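Local coordinates for putative pyrroline carboxylate reductase (Streptococcus pyogenes, PDB 2AHR), which probably catalyses the NAD(P)H-dependent reduction of 1-pyrroline-5-carboxylate to L-proline, the last step of proline biosynthesis, at residues K23-L36 and L48-V61. Numbering follows the deposited sequence.
Sequences KQTPHELIISGSSL and LPYAMSHQDLIDQV. With NAP (NADP nicotinamide-adenine-dinucleotide phosphate), chain S.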
loop_
_atom_site.group_PDB
_atom_site.type_symbol
_atom_site.label_atom_id
_atom_site.label_comp_id
_atom_site.label_asym_id
_atom_site.label_seq_id
_atom_site.Cartn_x
_atom_site.Cartn_y
_atom_site.Cartn_z
ATOM N N LYS E 23 49.472 14.489 1.074
ATOM C CA LYS E 23 50.830 14.169 0.619
ATOM C C LYS E 23 51.287 15.072 -0.534
ATOM O O LYS E 23 52.472 15.205 -0.780
ATOM C CB LYS E 23 50.940 12.702 0.200
ATOM C CG LYS E 23 50.932 11.714 1.345
ATOM C CD LYS E 23 51.097 10.312 0.787
ATOM C CE LYS E 23 50.963 9.243 1.854
ATOM N NZ LYS E 23 51.239 7.893 1.278
ATOM N N GLN E 24 50.342 15.693 -1.232
ATOM C CA GLN E 24 50.662 16.601 -2.331
ATOM C C GLN E 24 50.854 18.038 -1.842
ATOM O O GLN E 24 50.984 18.971 -2.638
ATOM C CB GLN E 24 49.588 16.526 -3.431
ATOM C CG GLN E 24 49.553 15.191 -4.174
ATOM C CD GLN E 24 48.771 15.251 -5.480
ATOM O OE1 GLN E 24 48.239 16.303 -5.867
ATOM N NE2 GLN E 24 48.703 14.115 -6.178
ATOM N N THR E 25 50.861 18.204 -0.523
ATOM C CA THR E 25 51.156 19.490 0.102
ATOM C C THR E 25 52.586 19.495 0.696
ATOM O O THR E 25 53.196 18.424 0.846
ATOM C CB THR E 25 50.112 19.833 1.193
ATOM O OG1 THR E 25 50.297 18.976 2.334
ATOM C CG2 THR E 25 48.687 19.694 0.644
ATOM N N PRO E 26 53.117 20.695 1.038
ATOM C CA PRO E 26 54.473 20.775 1.627
ATOM C C PRO E 26 54.542 20.223 3.050
ATOM O O PRO E 26 55.629 20.039 3.584
ATOM C CB PRO E 26 54.771 22.284 1.654
ATOM C CG PRO E 26 53.690 22.944 0.851
ATOM C CD PRO E 26 52.507 22.032 0.893
ATOM N N HIS E 27 53.385 19.944 3.643
ATOM C CA HIS E 27 53.289 19.691 5.078
ATOM C C HIS E 27 53.760 18.315 5.507
ATOM O O HIS E 27 53.798 17.379 4.726
ATOM C CB HIS E 27 51.863 19.968 5.577
ATOM C CG HIS E 27 51.314 21.264 5.085
ATOM N ND1 HIS E 27 51.797 22.482 5.506
ATOM C CD2 HIS E 27 50.351 21.536 4.176
ATOM C CE1 HIS E 27 51.147 23.450 4.890
ATOM N NE2 HIS E 27 50.261 22.902 4.079
ATOM N N GLU E 28 54.102 18.220 6.780
ATOM C CA GLU E 28 54.599 17.002 7.369
ATOM C C GLU E 28 53.439 16.289 8.035
ATOM O O GLU E 28 52.624 16.919 8.707
ATOM C CB GLU E 28 55.644 17.382 8.411
ATOM C CG GLU E 28 56.576 16.282 8.830
ATOM C CD GLU E 28 57.735 16.817 9.646
ATOM O OE1 GLU E 28 58.057 18.026 9.525
ATOM O OE2 GLU E 28 58.322 16.028 10.416
ATOM N N LEU E 29 53.360 14.978 7.866
ATOM C CA LEU E 29 52.218 14.243 8.390
ATOM C C LEU E 29 52.608 13.177 9.400
ATOM O O LEU E 29 53.644 12.525 9.260
ATOM C CB LEU E 29 51.391 13.632 7.244
ATOM C CG LEU E 29 51.125 14.529 6.023
ATOM C CD1 LEU E 29 50.512 13.730 4.881
ATOM C CD2 LEU E 29 50.268 15.753 6.375
ATOM N N ILE E 30 51.764 13.008 10.415
ATOM C CA ILE E 30 51.923 11.942 11.402
ATOM C C ILE E 30 50.542 11.444 11.855
ATOM O O ILE E 30 49.606 12.240 12.007
ATOM C CB ILE E 30 52.840 12.377 12.596
ATOM C CG1 ILE E 30 52.992 11.239 13.625
ATOM C CG2 ILE E 30 52.344 13.694 13.226
ATOM C CD1 ILE E 30 54.323 11.270 14.452
ATOM N N ILE E 31 50.419 10.128 12.041
ATOM C CA ILE E 31 49.132 9.509 12.345
ATOM C C ILE E 31 49.104 8.844 13.723
ATOM O O ILE E 31 50.144 8.709 14.376
ATOM C CB ILE E 31 48.671 8.526 11.228
ATOM C CG1 ILE E 31 49.669 7.387 11.014
ATOM C CG2 ILE E 31 48.452 9.269 9.923
ATOM C CD1 ILE E 31 49.423 6.179 11.888
ATOM N N SER E 32 47.908 8.447 14.156
ATOM C CA SER E 32 47.701 7.827 15.456
ATOM C C SER E 32 46.392 7.014 15.448
ATOM O O SER E 32 45.302 7.579 15.308
ATOM C CB SER E 32 47.680 8.916 16.535
ATOM O OG SER E 32 47.753 8.361 17.831
ATOM N N GLY E 33 46.504 5.695 15.597
ATOM C CA GLY E 33 45.360 4.789 15.432
ATOM C C GLY E 33 44.603 4.445 16.701
ATOM O O GLY E 33 44.701 5.159 17.689
ATOM N N SER E 34 43.844 3.347 16.663
ATOM C CA SER E 34 43.013 2.904 17.798
ATOM C C SER E 34 43.826 2.193 18.876
ATOM O O SER E 34 43.452 2.193 20.052
ATOM C CB SER E 34 41.866 1.997 17.326
ATOM O OG SER E 34 42.343 0.777 16.776
ATOM N N SER E 35 44.915 1.565 18.451
ATOM C CA SER E 35 45.923 1.012 19.348
ATOM C C SER E 35 47.279 1.256 18.704
ATOM O O SER E 35 47.354 1.491 17.497
ATOM C CB SER E 35 45.690 -0.487 19.584
ATOM O OG SER E 35 45.780 -1.228 18.379
ATOM N N LEU E 36 48.342 1.220 19.503
ATOM C CA LEU E 36 49.707 1.345 18.980
ATOM C C LEU E 36 50.001 0.281 17.923
ATOM O O LEU E 36 50.653 0.559 16.912
ATOM C CB LEU E 36 50.734 1.270 20.111
ATOM C CG LEU E 36 52.202 1.472 19.724
ATOM C CD1 LEU E 36 52.469 2.872 19.162
ATOM C CD2 LEU E 36 53.099 1.170 20.919
ATOM N N LEU E 48 53.974 6.394 6.420
ATOM C CA LEU E 48 54.004 7.630 7.202
ATOM C C LEU E 48 54.473 7.389 8.630
ATOM O O LEU E 48 54.373 6.265 9.128
ATOM C CB LEU E 48 52.615 8.281 7.233
ATOM C CG LEU E 48 52.059 8.940 5.970
ATOM C CD1 LEU E 48 50.574 9.222 6.172
ATOM C CD2 LEU E 48 52.808 10.220 5.603
ATOM N N PRO E 49 54.985 8.447 9.299
ATOM C CA PRO E 49 55.315 8.342 10.722
ATOM C C PRO E 49 54.068 8.062 11.557
ATOM O O PRO E 49 52.978 8.540 11.218
ATOM C CB PRO E 49 55.860 9.733 11.061
ATOM C CG PRO E 49 56.262 10.328 9.750
ATOM C CD PRO E 49 55.293 9.787 8.764
ATOM N N TYR E 50 54.226 7.283 12.624
ATOM C CA TYR E 50 53.146 7.074 13.591
ATOM C C TYR E 50 53.574 7.590 14.961
ATOM O O TYR E 50 54.775 7.695 15.245
ATOM C CB TYR E 50 52.740 5.592 13.678
ATOM C CG TYR E 50 53.811 4.688 14.258
ATOM C CD1 TYR E 50 54.756 4.082 13.433
ATOM C CD2 TYR E 50 53.883 4.445 15.634
ATOM C CE1 TYR E 50 55.748 3.254 13.965
ATOM C CE2 TYR E 50 54.866 3.620 16.171
ATOM C CZ TYR E 50 55.795 3.027 15.331
ATOM O OH TYR E 50 56.775 2.208 15.850
ATOM N N ALA E 51 52.592 7.904 15.805
ATOM C CA ALA E 51 52.853 8.358 17.168
ATOM C C ALA E 51 52.666 7.251 18.208
ATOM O O ALA E 51 51.887 6.310 18.012
ATOM C CB ALA E 51 51.980 9.566 17.508
HETATM N N MSE E 52 53.382 7.391 19.324
HETATM C CA MSE E 52 53.340 6.427 20.419
HETATM C C MSE E 52 52.021 6.483 21.200
HETATM O O MSE E 52 51.649 5.519 21.875
HETATM C CB MSE E 52 54.540 6.638 21.353
HETATM C CG MSE E 52 55.919 6.402 20.708
HETATM SE SE MSE E 52 56.120 4.809 19.870
HETATM C CE MSE E 52 55.681 3.641 21.159
ATOM N N SER E 53 51.325 7.615 21.092
ATOM C CA SER E 53 50.025 7.845 21.726
ATOM C C SER E 53 49.396 9.070 21.071
ATOM O O SER E 53 50.062 9.762 20.299
ATOM C CB SER E 53 50.197 8.099 23.232
ATOM O OG SER E 53 50.744 9.389 23.483
ATOM N N HIS E 54 48.132 9.356 21.389
ATOM C CA HIS E 54 47.492 10.578 20.881
ATOM C C HIS E 54 48.135 11.814 21.490
ATOM O O HIS E 54 48.312 12.818 20.809
ATOM C CB HIS E 54 45.973 10.607 21.125
ATOM C CG HIS E 54 45.226 9.481 20.483
ATOM N ND1 HIS E 54 45.638 8.880 19.314
ATOM C CD2 HIS E 54 44.076 8.862 20.839
ATOM C CE1 HIS E 54 44.787 7.924 18.990
ATOM N NE2 HIS E 54 43.830 7.891 19.899
ATOM N N GLN E 55 48.482 11.742 22.771
ATOM C CA GLN E 55 49.165 12.859 23.424
ATOM C C GLN E 55 50.542 13.076 22.807
ATOM O O GLN E 55 50.950 14.218 22.584
ATOM C CB GLN E 55 49.246 12.666 24.943
ATOM C CG GLN E 55 49.507 13.961 25.731
ATOM C CD GLN E 55 48.450 15.045 25.510
ATOM O OE1 GLN E 55 47.271 14.863 25.820
ATOM N NE2 GLN E 55 48.882 16.188 24.997
ATOM N N ASP E 56 51.234 11.973 22.512
ATOM C CA ASP E 56 52.530 12.001 21.822
ATOM C C ASP E 56 52.392 12.714 20.468
ATOM O O ASP E 56 53.232 13.547 20.104
ATOM C CB ASP E 56 53.083 10.574 21.658
ATOM C CG ASP E 56 54.449 10.533 20.960
ATOM O OD1 ASP E 56 54.583 9.805 19.945
ATOM O OD2 ASP E 56 55.393 11.215 21.430
ATOM N N LEU E 57 51.318 12.390 19.740
ATOM C CA LEU E 57 50.918 13.116 18.526
ATOM C C LEU E 57 50.719 14.622 18.811
ATOM O O LEU E 57 51.357 15.473 18.174
ATOM C CB LEU E 57 49.638 12.477 17.957
ATOM C CG LEU E 57 48.819 12.924 16.733
ATOM C CD1 LEU E 57 48.359 14.393 16.801
ATOM C CD2 LEU E 57 49.538 12.626 15.435
ATOM N N ILE E 58 49.860 14.933 19.784
ATOM C CA ILE E 58 49.488 16.323 20.105
ATOM C C ILE E 58 50.685 17.240 20.430
ATOM O O ILE E 58 50.693 18.415 20.050
ATOM C CB ILE E 58 48.422 16.397 21.246
ATOM C CG1 ILE E 58 47.122 15.691 20.831
ATOM C CG2 ILE E 58 48.109 17.843 21.601
ATOM C CD1 ILE E 58 46.224 15.278 22.005
ATOM N N ASP E 59 51.693 16.690 21.111
ATOM C CA ASP E 59 52.827 17.478 21.614
ATOM C C ASP E 59 53.826 17.996 20.552
ATOM O O ASP E 59 54.628 18.893 20.837
ATOM C CB ASP E 59 53.559 16.703 22.725
ATOM C CG ASP E 59 52.665 16.414 23.943
ATOM O OD1 ASP E 59 51.704 17.178 24.215
ATOM O OD2 ASP E 59 52.931 15.408 24.635
ATOM N N GLN E 60 53.770 17.454 19.336
ATOM C CA GLN E 60 54.718 17.828 18.270
ATOM C C GLN E 60 54.103 18.524 17.035
ATOM O O GLN E 60 54.822 18.987 16.147
ATOM C CB GLN E 60 55.516 16.591 17.830
ATOM C CG GLN E 60 54.670 15.333 17.591
ATOM C CD GLN E 60 55.493 14.126 17.169
ATOM O OE1 GLN E 60 55.323 13.029 17.705
ATOM N NE2 GLN E 60 56.385 14.320 16.199
ATOM N N VAL E 61 52.776 18.620 17.004
ATOM C CA VAL E 61 52.035 19.003 15.802
ATOM C C VAL E 61 51.501 20.452 15.830
ATOM O O VAL E 61 51.256 20.996 16.903
ATOM C CB VAL E 61 50.924 17.946 15.601
ATOM C CG1 VAL E 61 49.575 18.552 15.334
ATOM C CG2 VAL E 61 51.346 16.913 14.582
HETATM P PA NAP S . 35.688 4.111 9.959
HETATM O O1A NAP S . 34.981 3.136 10.834
HETATM O O2A NAP S . 35.995 3.494 8.635
HETATM O O5B NAP S . 37.033 4.698 10.640
HETATM C C5B NAP S . 37.125 4.986 12.016
HETATM C C4B NAP S . 38.540 4.631 12.467
HETATM O O4B NAP S . 38.829 5.146 13.756
HETATM C C3B NAP S . 38.744 3.118 12.513
HETATM O O3B NAP S . 39.795 2.791 11.628
HETATM C C2B NAP S . 39.098 2.797 13.957
HETATM O O2B NAP S . 40.187 1.902 14.117
HETATM C C1B NAP S . 39.544 4.156 14.480
HETATM N N9A NAP S . 39.414 4.237 15.956
HETATM C C8A NAP S . 38.528 3.562 16.765
HETATM N N7A NAP S . 38.767 3.915 18.052
HETATM C C5A NAP S . 39.795 4.801 18.080
HETATM C C6A NAP S . 40.445 5.455 19.128
HETATM N N6A NAP S . 40.466 4.863 20.321
HETATM N N1A NAP S . 41.482 6.317 18.831
HETATM C C2A NAP S . 41.890 6.509 17.522
HETATM N N3A NAP S . 41.249 5.845 16.496
HETATM C C4A NAP S . 40.216 5.006 16.768
HETATM O O3 NAP S . 34.797 5.460 9.826
HETATM P PN NAP S . 34.879 6.482 8.571
HETATM O O1N NAP S . 33.849 6.045 7.585
HETATM O O2N NAP S . 36.280 6.677 8.111
HETATM O O5D NAP S . 34.360 7.850 9.257
HETATM C C5D NAP S . 35.210 8.648 10.050
HETATM C C4D NAP S . 34.650 10.065 10.153
HETATM O O4D NAP S . 34.475 10.649 8.875
HETATM C C3D NAP S . 33.287 10.079 10.838
HETATM O O3D NAP S . 33.328 11.068 11.837
HETATM C C2D NAP S . 32.271 10.438 9.762
HETATM O O2D NAP S . 31.228 11.235 10.313
HETATM C C1D NAP S . 33.150 11.154 8.714
HETATM N N1N NAP S . 32.762 10.989 7.288
HETATM C C2N NAP S . 32.781 9.751 6.675
HETATM C C3N NAP S . 32.443 9.629 5.324
HETATM C C7N NAP S . 32.574 8.319 4.604
HETATM O O7N NAP S . 32.277 8.319 3.226
HETATM N N7N NAP S . 32.964 7.214 5.253
HETATM C C4N NAP S . 32.089 10.769 4.593
HETATM C C5N NAP S . 32.081 12.014 5.208
HETATM C C6N NAP S . 32.424 12.105 6.558
HETATM P P2B NAP S . 40.099 0.303 13.884
HETATM O O1X NAP S . 41.398 -0.308 14.382
HETATM O O2X NAP S . 38.949 -0.260 14.689
HETATM O O3X NAP S . 39.907 -0.012 12.410
#
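The imidazole of H54 is met at its edge by S32 OG, by G33 O and by N1A of the NADP adenine, all near the ring plane. S32 OG lies 2.6 Å from H54 ND1 in a hydrogen bond that either group could donate. On the other nitrogen, H54 NE2 donates to N1A of NADP at 3.0 Å. The two bonds hold the ring's rotation. S32 OG reaches ND1 because it stands anti to its own backbone N (chi1 -168°). The Y50 ring is approached obliquely by L36 CD1, while L36 CD2 meets the selenomethionine methyl M52 CE at 3.6 Å. Between the backbones, I31 N donates to P49 O at 3.1 Å and I31 O accepts from A51 N at 2.9 Å, which makes a single bridge between I31, in strand 28-32, and Y50. I30 CG2 packs on L57 CD2 and V61 CG2, and I30 CD1 reaches P49 CB and A51 CB. S53 OG caps helix 54-58 by accepting from D56 N. S34 OG donates to the 2'-phosphate oxygen O1X of NADP at 2.8 Å. Strand 28-32 is an edge strand, within this chain, of the parallel part of the Rossmann-fold sheet; G33, S34 and H54 contribute to the adenine and 2'-phosphate end of the NADP site, near R38.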